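Local atomic coordinates of CysE, serine acetyltransferase (Brucella abortus, PDB entry 4HZD), a protein that probably catalyses transfer of an acetyl group from acetyl-coenzyme A to serine, an early step in cysteine biosynthesis. Residues Ala158-Gly161 with Ser162-Leu166; Val210-Gly213 with Ala214-Ile218; Ser228-Ala231 with Ala232-Val236; Val244-Gly248 with Val249-Ile253. One frame throughout, in Å; residues are numbered along the deposited sequence.

Contact 1 of 4, residues Ala158-Gly161 with Ser162-Leu166; sequences ARLG and SGLFL
L160 and L164 meet through their methyl ends round a tight corner of the chain. CD1 of L160 lies 3.9 Å from CD2 of L164. The same L164 methyl also reaches back along its partner, 4.1 Å from CB of L160. The two side chains cross obliquely, each presenting one branch. L160 has CG anti to its carbonyl carbon (chi1 -54°), whereas in L164 CG stands anti to the backbone N (chi1 179°). These settings bring the leucines together on one side of the corner. L164 also lays CB beside the backbone, 3.9 Å from the carbonyl O of G161.

The turn itself is built on glycine. G161 and S162 are nearly extended, and G163 then takes a positive phi of 54°, which swings the chain from strand 159-160 into strand 165-166. The S162 side chain points away from segment 158-161, though its CB still touches G161.

The second shell is mixed: polar at the peptides, apolar over the leucines. R125 of helix 116-132 hydrogen-bonds to the carbonyls of both L160 and G161. D182 accepts from S162 N, while D94 and R101 of helix 87-101 bind L164 N and G163 O. I121 and H124 of helix 116-132 pack on L164 and L160.

This corner joins the edge strands of two sheets in the left-handed beta-helix, next to the helices. Its chemistry is divided. The leucines meet by apolar contact, while arginine and aspartate side chains satisfy peptide groups of the turn. Those groups would probably polarise the peptides they bind; R125, R101 and D94 tie the turn to helices 116-132 and 87-101.

Contact 2 of 4, residues Val210-Gly213 with Ala214-Ile218; sequences VLIG and AGAKI. With COA (coenzyme A), chain C.
G213 O faces A216 N across a type II beta turn from G213 to A216. The bond closing it is weak, 3.3 Å from A216 N to G213 O. G215 has a positive phi of 75°, as the third position of such a turn favours. The peptide N of A214 points outward from the turn and donates to O5P of coenzyme A at 2.8 Å, nearly straight at 170°. With no side chain at G213, the pantetheine arm passes close, O5P 3.3 Å from G213 CA.

Inside the bend, I212 does most of the apolar work. Its CG2 is anti to the backbone N, with CG1 beside it (chi1 -44°), which turns CG2 to CB of A216 at 3.8 Å. Its CD1 meets CD1 of I218 tip to tip, at 3.8 Å. K217 curls back and NZ donates to G215 O at 3.0 Å, from above the carbonyl plane.

A214 packs on T191 of the second subunit, and K217 on G215 of the third. I230 of strand 229-230 and L192 of strand 191-193 cover the isoleucines. Strand 211-212 lies between strands 185-186 and 229-230, and strand 217-219 between 191-193 and 235-236.

Contact 3 of 4, residues Ser228-Ala231 with Ala232-Val236; sequences SKIA and AGSVV. With COA (coenzyme A), chain C.
S234 turns its hydroxyl back over the bend to A231, with OG anti to the carbonyl carbon and beside its own backbone N (chi1 -59°). I230 sends CG2 anti to its backbone N, into the bend, where CG2 of V236 meets it. These settings put one polar and one apolar meeting side by side.

The polar one centres on A231 O. It accepts from S234 OG at 3.0 Å and from S234 N at 3.3 Å. Both donors come from the same face of the carbonyl plane, well above it. The second bond closes a type II beta turn from A231 to S234, with G233 at positive phi.

The apolar one centres on CG2 of I230. It lies 3.6 Å from CB of S234 and 3.7 Å from CG2 of V236. I218 of the neighbouring coil packs on both I230 and V236.

A232, at the outer corner, grips coenzyme A with its backbone. Its N donates to O9P of the pantetheine arm at 2.9 Å, with an angle of 169°. Its carbonyl O accepts from N6A of the adenine at 2.9 Å. One residue thus holds two groups far apart along the cofactor but brought side by side by its fold.

A232 and S234 also belong to a magnesium site shared with G248. The S234 side chain comes within about 3 Å of the metal. Donating to A231 O leaves the hydroxyl oxygen's lone pairs available, which is compatible with the nearby magnesium ion. A cation this close would probably polarise the hydroxyl.

Contact 4 of 4, residues Val244-Gly248 with Val249-Ile253; sequences VTVAG and VPARI. With COA (coenzyme A), chain C.
Two flat groups flank the A247-R252 pair of a hairpin: the R252 guanidinium and the adenine of coenzyme A. One face of the guanidinium carries CG of P250, 4.0 Å above the plane and offset toward the rim. A247 CB lies over one face of the adenine, 3.5 Å from C4A.

A247 and R252 form an antiparallel hydrogen-bonded pair. A247 N donates to R252 O at 3.0 Å, and R252 N donates to A247 O at 2.8 Å. V246 and I253 make the next, non-hydrogen-bonded pair.

Their side chains take the sheet face turned from the cofactor. V246 splits its branches: CG2 lies 3.7 Å from CB of A251, and CG1 lies 4.0 Å from CG1 of I253. I253 CG2 lies 3.9 Å from V244 CB. On the cofactor side, T245 OG1 makes a weak bond to O5A of coenzyme A at 3.4 Å.

In the loop, G248 has a phi of 109°, and a cis peptide bond precedes P250. G248 takes part in the magnesium site. V249 packs on V249 of the second and third subunits, so three copies of the loop meet.

This is a beta hairpin. Strand 244-247 continues the parallel sheet of the left-handed beta-helix, and 252-256 turns back antiparallel at its edge. The hairpin supplies an adenine-facing wall of the coenzyme A pocket.

Contacts 1, 2 and 3 are corners of the same beta-helix, each carrying the chain from one sheet to the next. Contacts 2 and 3 are buried and stacked as neighbouring coils, joined by probable backbone hydrogen bonds such as G213 N to I230 O. Contact 4 adjoins contact 3 through V235 O and A251 N, but is a hairpin whose R252 and I253 are exposed. Contact 1 is partly buried, its centre about 14 Å from that of contact 2. Arginine and aspartate side chains, mostly from helices, bind its turn. Contacts 2 to 4 turn toward coenzyme A, binding successively the pantetheine arm, the arm with the adenine, and the adenine with a phosphate. Contacts 3 and 4 share the magnesium site.

Contact 1 of 4, residues Ala158-Gly161 with Ser162-Leu166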
loop_
_atom_site.group_PDB
_atom_site.type_symbol
_atom_site.label_atom_id
_atom_site.label_comp_id
_atom_site.label_asym_id
_atom_site.label_seq_id
_atom_site.Cartn_x
_atom_site.Cartn_y
_atom_site.Cartn_z
ATOM N N ALA A 158 0.345 -29.889 -12.469
ATOM C CA ALA A 158 0.609 -30.926 -11.475
ATOM C C ALA A 158 -0.720 -31.350 -10.880
ATOM O O ALA A 158 -1.670 -30.559 -10.880
ATOM C CB ALA A 158 1.556 -30.446 -10.362
ATOM N N ARG A 159 -0.807 -32.601 -10.407
ATOM C CA ARG A 159 -2.042 -33.072 -9.776
ATOM C C ARG A 159 -1.787 -33.432 -8.319
ATOM O O ARG A 159 -0.889 -34.233 -8.028
ATOM C CB ARG A 159 -2.653 -34.239 -10.566
ATOM C CG ARG A 159 -3.078 -33.800 -11.947
ATOM C CD ARG A 159 -4.283 -34.546 -12.477
ATOM N NE ARG A 159 -3.988 -35.766 -13.225
ATOM C CZ ARG A 159 -2.847 -36.075 -13.841
ATOM N NH1 ARG A 159 -1.806 -35.247 -13.842
ATOM N NH2 ARG A 159 -2.760 -37.240 -14.474
ATOM N N LEU A 160 -2.519 -32.790 -7.410
ATOM C CA LEU A 160 -2.329 -33.016 -5.969
ATOM C C LEU A 160 -3.592 -33.534 -5.296
ATOM O O LEU A 160 -4.664 -32.916 -5.402
ATOM C CB LEU A 160 -1.872 -31.747 -5.248
ATOM C CG LEU A 160 -0.632 -30.983 -5.727
ATOM C CD1 LEU A 160 -0.439 -29.720 -4.892
ATOM C CD2 LEU A 160 0.608 -31.865 -5.633
ATOM N N GLY A 161 -3.450 -34.643 -4.571
ATOM C CA GLY A 161 -4.589 -35.272 -3.903
ATOM C C GLY A 161 -5.010 -34.518 -2.657
ATOM O O GLY A 161 -4.464 -33.467 -2.324
ATOM N N SER A 162 -5.974 -35.073 -1.938
ATOM C CA SER A 162 -6.428 -34.449 -0.703
ATOM C C SER A 162 -5.715 -35.032 0.509
ATOM O O SER A 162 -4.949 -36.016 0.394
ATOM C CB SER A 162 -7.928 -34.635 -0.557
ATOM O OG SER A 162 -8.188 -35.998 -0.383
ATOM N N GLY A 163 -5.977 -34.441 1.683
ATOM C CA GLY A 163 -5.217 -34.786 2.881
ATOM C C GLY A 163 -3.712 -34.651 2.659
ATOM O O GLY A 163 -2.906 -35.472 3.121
ATOM N N LEU A 164 -3.325 -33.634 1.906
ATOM C CA LEU A 164 -1.895 -33.365 1.705
ATOM C C LEU A 164 -1.356 -32.480 2.817
ATOM O O LEU A 164 -1.950 -31.453 3.136
ATOM C CB LEU A 164 -1.686 -32.712 0.350
ATOM C CG LEU A 164 -0.259 -32.321 -0.076
ATOM C CD1 LEU A 164 0.672 -33.539 -0.122
ATOM C CD2 LEU A 164 -0.352 -31.646 -1.445
ATOM N N PHE A 165 -0.255 -32.911 3.420
ATOM C CA PHE A 165 0.464 -32.133 4.405
ATOM C C PHE A 165 1.821 -31.660 3.856
ATOM O O PHE A 165 2.707 -32.483 3.548
ATOM C CB PHE A 165 0.586 -32.964 5.676
ATOM C CG PHE A 165 1.363 -32.301 6.782
ATOM C CD1 PHE A 165 1.215 -30.942 7.053
ATOM C CD2 PHE A 165 2.184 -33.059 7.597
ATOM C CE1 PHE A 165 1.922 -30.349 8.093
ATOM C CE2 PHE A 165 2.911 -32.478 8.640
ATOM C CZ PHE A 165 2.776 -31.127 8.888
ATOM N N LEU A 166 1.953 -30.335 3.705
ATOM C CA LEU A 166 3.155 -29.682 3.184
ATOM C C LEU A 166 3.841 -28.982 4.347
ATOM O O LEU A 166 3.522 -27.819 4.695
ATOM C CB LEU A 166 2.757 -28.656 2.116
ATOM C CG LEU A 166 3.380 -28.745 0.740
ATOM C CD1 LEU A 166 3.198 -30.143 0.130
ATOM C CD2 LEU A 166 2.800 -27.658 -0.193
#

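Contact 2 of 4, residues Val210-Gly213 with Ala214-Ile218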
loop_
_atom_site.group_PDB
_atom_site.type_symbol
_atom_site.label_atom_id
_atom_site.label_comp_id
_atom_site.label_asym_id
_atom_site.label_seq_id
_atom_site.Cartn_x
_atom_site.Cartn_y
_atom_site.Cartn_z
ATOM N N VAL A 210 2.388 -41.840 1.439
ATOM C CA VAL A 210 3.839 -41.571 1.408
ATOM C C VAL A 210 4.258 -40.377 2.298
ATOM O O VAL A 210 3.549 -39.365 2.397
ATOM C CB VAL A 210 4.335 -41.399 -0.065
ATOM C CG1 VAL A 210 5.768 -40.868 -0.159
ATOM C CG2 VAL A 210 4.242 -42.731 -0.809
ATOM N N LEU A 211 5.396 -40.535 2.962
ATOM C CA LEU A 211 6.118 -39.441 3.582
ATOM C C LEU A 211 7.442 -39.151 2.847
ATOM O O LEU A 211 8.277 -40.046 2.616
ATOM C CB LEU A 211 6.342 -39.733 5.070
ATOM C CG LEU A 211 7.389 -38.949 5.869
ATOM C CD1 LEU A 211 6.971 -37.493 6.022
ATOM C CD2 LEU A 211 7.592 -39.605 7.240
ATOM N N ILE A 212 7.632 -37.879 2.479
ATOM C CA ILE A 212 8.853 -37.440 1.844
ATOM C C ILE A 212 9.599 -36.460 2.729
ATOM O O ILE A 212 9.106 -35.336 3.011
ATOM C CB ILE A 212 8.589 -36.847 0.448
ATOM C CG1 ILE A 212 7.596 -37.734 -0.340
ATOM C CG2 ILE A 212 9.907 -36.554 -0.290
ATOM C CD1 ILE A 212 7.259 -37.235 -1.745
ATOM N N GLY A 213 10.783 -36.898 3.166
ATOM C CA GLY A 213 11.610 -36.161 4.120
ATOM C C GLY A 213 12.277 -34.917 3.548
ATOM O O GLY A 213 12.328 -34.747 2.317
ATOM N N ALA A 214 12.820 -34.071 4.430
ATOM C CA ALA A 214 13.349 -32.749 4.043
ATOM C C ALA A 214 14.481 -32.835 3.053
ATOM O O ALA A 214 15.426 -33.640 3.222
ATOM C CB ALA A 214 13.816 -31.956 5.267
ATOM N N GLY A 215 14.422 -31.996 2.031
ATOM C CA GLY A 215 15.507 -31.932 1.053
ATOM C C GLY A 215 15.604 -33.077 0.053
ATOM O O GLY A 215 16.555 -33.106 -0.717
ATOM N N ALA A 216 14.657 -34.028 0.064
ATOM C CA ALA A 216 14.692 -35.126 -0.895
ATOM C C ALA A 216 14.483 -34.645 -2.347
ATOM O O ALA A 216 13.630 -33.767 -2.606
ATOM C CB ALA A 216 13.643 -36.166 -0.533
ATOM N N LYS A 217 15.265 -35.190 -3.286
ATOM C CA LYS A 217 15.009 -35.010 -4.716
ATOM C C LYS A 217 14.508 -36.311 -5.320
ATOM O O LYS A 217 15.205 -37.347 -5.245
ATOM C CB LYS A 217 16.267 -34.562 -5.490
ATOM C CG LYS A 217 17.318 -33.837 -4.665
ATOM C CD LYS A 217 17.025 -32.365 -4.512
ATOM C CE LYS A 217 17.979 -31.776 -3.477
ATOM N NZ LYS A 217 17.228 -30.874 -2.558
ATOM N N ILE A 218 13.322 -36.277 -5.927
ATOM C CA ILE A 218 12.749 -37.444 -6.581
ATOM C C ILE A 218 12.659 -37.047 -8.066
ATOM O O ILE A 218 11.983 -36.053 -8.424
ATOM C CB ILE A 218 11.410 -37.853 -5.958
ATOM C CG1 ILE A 218 11.586 -38.065 -4.440
ATOM C CG2 ILE A 218 10.868 -39.115 -6.610
ATOM C CD1 ILE A 218 10.304 -38.339 -3.674
HETATM N N1A COA C . 20.177 -40.503 5.155
HETATM C C2A COA C . 21.030 -41.548 5.067
HETATM N N3A COA C . 20.872 -42.693 5.764
HETATM C C4A COA C . 19.828 -42.842 6.629
HETATM C C5A COA C . 18.863 -41.742 6.795
HETATM C C6A COA C . 19.099 -40.519 5.978
HETATM N N6A COA C . 18.270 -39.445 6.047
HETATM N N7A COA C . 17.954 -42.174 7.699
HETATM C C8A COA C . 18.300 -43.435 8.077
HETATM N N9A COA C . 19.419 -43.824 7.437
HETATM C C1B COA C . 20.146 -45.116 7.561
HETATM C C2B COA C . 20.843 -45.255 8.906
HETATM O O2B COA C . 22.114 -44.603 8.902
HETATM C C3B COA C . 20.963 -46.761 9.045
HETATM O O3B COA C . 22.172 -47.229 8.415
HETATM P P3B COA C . 23.146 -48.338 9.095
HETATM O O7A COA C . 22.172 -49.439 9.473
HETATM O O8A COA C . 23.793 -47.627 10.267
HETATM O O9A COA C . 24.144 -48.701 8.011
HETATM C C4B COA C . 19.725 -47.293 8.314
HETATM O O4B COA C . 19.282 -46.250 7.434
HETATM C C5B COA C . 18.587 -47.652 9.267
HETATM O O5B COA C . 18.166 -46.478 9.969
HETATM P P1A COA C . 16.763 -46.391 10.764
HETATM O O1A COA C . 16.753 -45.063 11.492
HETATM O O2A COA C . 16.574 -47.681 11.539
HETATM O O3A COA C . 15.683 -46.362 9.551
HETATM P P2A COA C . 14.217 -45.673 9.631
HETATM O O4A COA C . 13.710 -45.822 11.044
HETATM O O5A COA C . 13.371 -46.188 8.485
HETATM O O6A COA C . 14.537 -44.105 9.357
HETATM C CBP COA C . 13.622 -42.058 8.295
HETATM C CCP COA C . 13.535 -43.077 9.437
HETATM C CDP COA C . 14.679 -42.493 7.290
HETATM C CEP COA C . 12.252 -42.036 7.610
HETATM C CAP COA C . 13.977 -40.672 8.903
HETATM O OAP COA C . 15.198 -40.713 9.676
HETATM C C9P COA C . 14.085 -39.534 7.903
HETATM O O9P COA C . 15.179 -39.110 7.536
HETATM N N8P COA C . 12.922 -39.039 7.473
HETATM C C7P COA C . 12.693 -37.638 7.198
HETATM C C6P COA C . 12.237 -36.855 8.427
HETATM C C5P COA C . 12.398 -35.372 8.168
HETATM O O5P COA C . 12.681 -34.968 7.048
HETATM N N4P COA C . 12.208 -34.579 9.238
HETATM C C3P COA C . 12.477 -33.151 9.308
HETATM C C2P COA C . 11.752 -32.511 10.489
HETATM S S1P COA C . 11.713 -30.718 10.260
#

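Contact 3 of 4, residues Ser228-Ala231 with Ala232-Val236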
loop_
_atom_site.group_PDB
_atom_site.type_symbol
_atom_site.label_atom_id
_atom_site.label_comp_id
_atom_site.label_asym_id
_atom_site.label_seq_id
_atom_site.Cartn_x
_atom_site.Cartn_y
_atom_site.Cartn_z
ATOM N N SER A 228 5.297 -45.839 1.439
ATOM C CA SER A 228 6.749 -45.734 1.552
ATOM C C SER A 228 7.185 -44.401 2.100
ATOM O O SER A 228 6.418 -43.414 2.056
ATOM C CB SER A 228 7.400 -46.037 0.211
ATOM O OG SER A 228 7.075 -47.383 -0.128
ATOM N N LYS A 229 8.412 -44.386 2.623
ATOM C CA LYS A 229 9.016 -43.206 3.226
ATOM C C LYS A 229 10.376 -42.866 2.610
ATOM O O LYS A 229 11.227 -43.740 2.409
ATOM C CB LYS A 229 9.151 -43.363 4.739
ATOM C CG LYS A 229 7.841 -43.549 5.494
ATOM C CD LYS A 229 8.116 -44.015 6.919
ATOM C CE LYS A 229 6.847 -44.067 7.775
ATOM N NZ LYS A 229 5.638 -44.398 6.961
ATOM N N ILE A 230 10.562 -41.584 2.303
ATOM C CA ILE A 230 11.817 -41.095 1.734
ATOM C C ILE A 230 12.555 -40.302 2.799
ATOM O O ILE A 230 12.107 -39.228 3.233
ATOM C CB ILE A 230 11.607 -40.271 0.416
ATOM C CG1 ILE A 230 10.600 -40.934 -0.538
ATOM C CG2 ILE A 230 12.939 -39.918 -0.271
ATOM C CD1 ILE A 230 11.081 -42.153 -1.313
ATOM N N ALA A 231 13.677 -40.844 3.255
ATOM C CA ALA A 231 14.452 -40.189 4.318
ATOM C C ALA A 231 14.950 -38.808 3.900
ATOM O O ALA A 231 15.066 -38.524 2.711
ATOM C CB ALA A 231 15.627 -41.062 4.744
ATOM N N ALA A 232 15.264 -37.954 4.875
ATOM C CA ALA A 232 15.720 -36.590 4.571
ATOM C C ALA A 232 16.949 -36.695 3.681
ATOM O O ALA A 232 17.790 -37.602 3.865
ATOM C CB ALA A 232 16.086 -35.845 5.857
ATOM N N GLY A 233 17.054 -35.799 2.708
ATOM C CA GLY A 233 18.230 -35.730 1.849
ATOM C C GLY A 233 18.462 -36.837 0.818
ATOM O O GLY A 233 19.479 -36.822 0.133
ATOM N N SER A 234 17.542 -37.788 0.690
ATOM C CA SER A 234 17.625 -38.805 -0.374
ATOM C C SER A 234 17.585 -38.255 -1.819
ATOM O O SER A 234 16.834 -37.317 -2.119
ATOM C CB SER A 234 16.501 -39.830 -0.219
ATOM O OG SER A 234 16.579 -40.477 1.033
ATOM N N VAL A 235 18.397 -38.834 -2.713
ATOM C CA VAL A 235 18.189 -38.611 -4.156
ATOM C C VAL A 235 17.628 -39.886 -4.804
ATOM O O VAL A 235 18.265 -40.935 -4.798
ATOM C CB VAL A 235 19.450 -38.127 -4.891
ATOM C CG1 VAL A 235 19.149 -37.931 -6.367
ATOM C CG2 VAL A 235 19.957 -36.828 -4.280
ATOM N N VAL A 236 16.429 -39.780 -5.353
ATOM C CA VAL A 236 15.643 -40.938 -5.742
ATOM C C VAL A 236 15.491 -40.945 -7.251
ATOM O O VAL A 236 14.883 -40.029 -7.839
ATOM C CB VAL A 236 14.282 -40.968 -5.013
ATOM C CG1 VAL A 236 13.500 -42.206 -5.376
ATOM C CG2 VAL A 236 14.503 -40.924 -3.501
HETATM N N1A COA C . 20.177 -40.503 5.155
HETATM C C2A COA C . 21.030 -41.548 5.067
HETATM N N3A COA C . 20.872 -42.693 5.764
HETATM C C4A COA C . 19.828 -42.842 6.629
HETATM C C5A COA C . 18.863 -41.742 6.795
HETATM C C6A COA C . 19.099 -40.519 5.978
HETATM N N6A COA C . 18.270 -39.445 6.047
HETATM N N7A COA C . 17.954 -42.174 7.699
HETATM C C8A COA C . 18.300 -43.435 8.077
HETATM N N9A COA C . 19.419 -43.824 7.437
HETATM C C1B COA C . 20.146 -45.116 7.561
HETATM C C2B COA C . 20.843 -45.255 8.906
HETATM O O2B COA C . 22.114 -44.603 8.902
HETATM C C3B COA C . 20.963 -46.761 9.045
HETATM O O3B COA C . 22.172 -47.229 8.415
HETATM P P3B COA C . 23.146 -48.338 9.095
HETATM O O7A COA C . 22.172 -49.439 9.473
HETATM O O8A COA C . 23.793 -47.627 10.267
HETATM O O9A COA C . 24.144 -48.701 8.011
HETATM C C4B COA C . 19.725 -47.293 8.314
HETATM O O4B COA C . 19.282 -46.250 7.434
HETATM C C5B COA C . 18.587 -47.652 9.267
HETATM O O5B COA C . 18.166 -46.478 9.969
HETATM P P1A COA C . 16.763 -46.391 10.764
HETATM O O1A COA C . 16.753 -45.063 11.492
HETATM O O2A COA C . 16.574 -47.681 11.539
HETATM O O3A COA C . 15.683 -46.362 9.551
HETATM P P2A COA C . 14.217 -45.673 9.631
HETATM O O4A COA C . 13.710 -45.822 11.044
HETATM O O5A COA C . 13.371 -46.188 8.485
HETATM O O6A COA C . 14.537 -44.105 9.357
HETATM C CBP COA C . 13.622 -42.058 8.295
HETATM C CCP COA C . 13.535 -43.077 9.437
HETATM C CDP COA C . 14.679 -42.493 7.290
HETATM C CEP COA C . 12.252 -42.036 7.610
HETATM C CAP COA C . 13.977 -40.672 8.903
HETATM O OAP COA C . 15.198 -40.713 9.676
HETATM C C9P COA C . 14.085 -39.534 7.903
HETATM O O9P COA C . 15.179 -39.110 7.536
HETATM N N8P COA C . 12.922 -39.039 7.473
HETATM C C7P COA C . 12.693 -37.638 7.198
HETATM C C6P COA C . 12.237 -36.855 8.427
HETATM C C5P COA C . 12.398 -35.372 8.168
HETATM O O5P COA C . 12.681 -34.968 7.048
HETATM N N4P COA C . 12.208 -34.579 9.238
HETATM C C3P COA C . 12.477 -33.151 9.308
HETATM C C2P COA C . 11.752 -32.511 10.489
HETATM S S1P COA C . 11.713 -30.718 10.260
#

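Contact 4 of 4, residues Val244-Gly248 with Val249-Ile253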
loop_
_atom_site.group_PDB
_atom_site.type_symbol
_atom_site.label_atom_id
_atom_site.label_comp_id
_atom_site.label_asym_id
_atom_site.label_seq_id
_atom_site.Cartn_x
_atom_site.Cartn_y
_atom_site.Cartn_z
ATOM N N VAL A 244 8.274 -49.560 1.967
ATOM C CA VAL A 244 9.692 -49.507 2.368
ATOM C C VAL A 244 10.177 -48.095 2.769
ATOM O O VAL A 244 9.564 -47.077 2.386
ATOM C CB VAL A 244 10.632 -50.074 1.261
ATOM C CG1 VAL A 244 10.288 -51.532 0.953
ATOM C CG2 VAL A 244 10.546 -49.256 -0.016
ATOM N N THR A 245 11.264 -48.028 3.536
ATOM C CA THR A 245 11.975 -46.761 3.696
ATOM C C THR A 245 13.217 -46.753 2.831
ATOM O O THR A 245 13.951 -47.746 2.804
ATOM C CB THR A 245 12.338 -46.448 5.149
ATOM O OG1 THR A 245 11.174 -46.585 5.968
ATOM C CG2 THR A 245 12.873 -45.025 5.271
ATOM N N VAL A 246 13.425 -45.655 2.091
ATOM C CA VAL A 246 14.673 -45.443 1.362
ATOM C C VAL A 246 15.461 -44.276 1.914
ATOM O O VAL A 246 14.902 -43.297 2.421
ATOM C CB VAL A 246 14.497 -45.331 -0.192
ATOM C CG1 VAL A 246 13.526 -46.386 -0.678
ATOM C CG2 VAL A 246 13.988 -43.961 -0.626
ATOM N N ALA A 247 16.772 -44.393 1.835
ATOM C CA ALA A 247 17.647 -43.284 2.239
ATOM C C ALA A 247 18.887 -43.304 1.399
ATOM O O ALA A 247 19.191 -44.321 0.795
ATOM C CB ALA A 247 17.979 -43.380 3.721
ATOM N N GLY A 248 19.585 -42.173 1.329
ATOM C CA GLY A 248 20.905 -42.108 0.726
ATOM C C GLY A 248 21.023 -41.393 -0.621
ATOM O O GLY A 248 20.021 -41.027 -1.260
ATOM N N VAL A 249 22.261 -41.175 -1.058
ATOM C CA VAL A 249 22.521 -40.493 -2.334
ATOM C C VAL A 249 23.412 -41.369 -3.237
ATOM O O VAL A 249 24.623 -41.287 -3.140
ATOM C CB VAL A 249 23.203 -39.117 -2.127
ATOM C CG1 VAL A 249 23.393 -38.409 -3.464
ATOM C CG2 VAL A 249 22.389 -38.240 -1.183
ATOM N N PRO A 250 22.818 -42.166 -4.150
ATOM C CA PRO A 250 21.389 -42.269 -4.436
ATOM C C PRO A 250 20.672 -43.133 -3.403
ATOM O O PRO A 250 21.330 -43.763 -2.575
ATOM C CB PRO A 250 21.356 -42.901 -5.830
ATOM C CG PRO A 250 22.595 -43.708 -5.888
ATOM C CD PRO A 250 23.619 -42.890 -5.155
ATOM N N ALA A 251 19.344 -43.111 -3.429
ATOM C CA ALA A 251 18.536 -43.773 -2.412
ATOM C C ALA A 251 18.601 -45.298 -2.568
ATOM O O ALA A 251 18.650 -45.806 -3.685
ATOM C CB ALA A 251 17.085 -43.308 -2.471
ATOM N N ARG A 252 18.583 -45.989 -1.430
ATOM C CA ARG A 252 18.540 -47.453 -1.368
ATOM C C ARG A 252 17.562 -47.805 -0.290
ATOM O O ARG A 252 17.429 -47.054 0.690
ATOM C CB ARG A 252 19.891 -48.005 -0.928
ATOM C CG ARG A 252 21.061 -47.581 -1.763
ATOM C CD ARG A 252 21.075 -48.334 -3.078
ATOM N NE ARG A 252 22.336 -48.061 -3.749
ATOM C CZ ARG A 252 22.468 -47.896 -5.056
ATOM N NH1 ARG A 252 21.412 -47.961 -5.844
ATOM N NH2 ARG A 252 23.656 -47.629 -5.561
ATOM N N ILE A 253 16.900 -48.951 -0.448
ATOM C CA ILE A 253 15.983 -49.452 0.576
ATOM C C ILE A 253 16.756 -49.719 1.859
ATOM O O ILE A 253 17.789 -50.395 1.847
ATOM C CB ILE A 253 15.202 -50.698 0.109
ATOM C CG1 ILE A 253 14.310 -50.317 -1.073
ATOM C CG2 ILE A 253 14.364 -51.251 1.257
ATOM C CD1 ILE A 253 13.939 -51.466 -1.977
HETATM N N1A COA C . 20.177 -40.503 5.155
HETATM C C2A COA C . 21.030 -41.548 5.067
HETATM N N3A COA C . 20.872 -42.693 5.764
HETATM C C4A COA C . 19.828 -42.842 6.629
HETATM C C5A COA C . 18.863 -41.742 6.795
HETATM C C6A COA C . 19.099 -40.519 5.978
HETATM N N6A COA C . 18.270 -39.445 6.047
HETATM N N7A COA C . 17.954 -42.174 7.699
HETATM C C8A COA C . 18.300 -43.435 8.077
HETATM N N9A COA C . 19.419 -43.824 7.437
HETATM C C1B COA C . 20.146 -45.116 7.561
HETATM C C2B COA C . 20.843 -45.255 8.906
HETATM O O2B COA C . 22.114 -44.603 8.902
HETATM C C3B COA C . 20.963 -46.761 9.045
HETATM O O3B COA C . 22.172 -47.229 8.415
HETATM P P3B COA C . 23.146 -48.338 9.095
HETATM O O7A COA C . 22.172 -49.439 9.473
HETATM O O8A COA C . 23.793 -47.627 10.267
HETATM O O9A COA C . 24.144 -48.701 8.011
HETATM C C4B COA C . 19.725 -47.293 8.314
HETATM O O4B COA C . 19.282 -46.250 7.434
HETATM C C5B COA C . 18.587 -47.652 9.267
HETATM O O5B COA C . 18.166 -46.478 9.969
HETATM P P1A COA C . 16.763 -46.391 10.764
HETATM O O1A COA C . 16.753 -45.063 11.492
HETATM O O2A COA C . 16.574 -47.681 11.539
HETATM O O3A COA C . 15.683 -46.362 9.551
HETATM P P2A COA C . 14.217 -45.673 9.631
HETATM O O4A COA C . 13.710 -45.822 11.044
HETATM O O5A COA C . 13.371 -46.188 8.485
HETATM O O6A COA C . 14.537 -44.105 9.357
HETATM C CBP COA C . 13.622 -42.058 8.295
HETATM C CCP COA C . 13.535 -43.077 9.437
HETATM C CDP COA C . 14.679 -42.493 7.290
HETATM C CEP COA C . 12.252 -42.036 7.610
HETATM C CAP COA C . 13.977 -40.672 8.903
HETATM O OAP COA C . 15.198 -40.713 9.676
HETATM C C9P COA C . 14.085 -39.534 7.903
HETATM O O9P COA C . 15.179 -39.110 7.536
HETATM N N8P COA C . 12.922 -39.039 7.473
HETATM C C7P COA C . 12.693 -37.638 7.198
HETATM C C6P COA C . 12.237 -36.855 8.427
HETATM C C5P COA C . 12.398 -35.372 8.168
HETATM O O5P COA C . 12.681 -34.968 7.048
HETATM N N4P COA C . 12.208 -34.579 9.238
HETATM C C3P COA C . 12.477 -33.151 9.308
HETATM C C2P COA C . 11.752 -32.511 10.489
HETATM S S1P COA C . 11.713 -30.718 10.260
#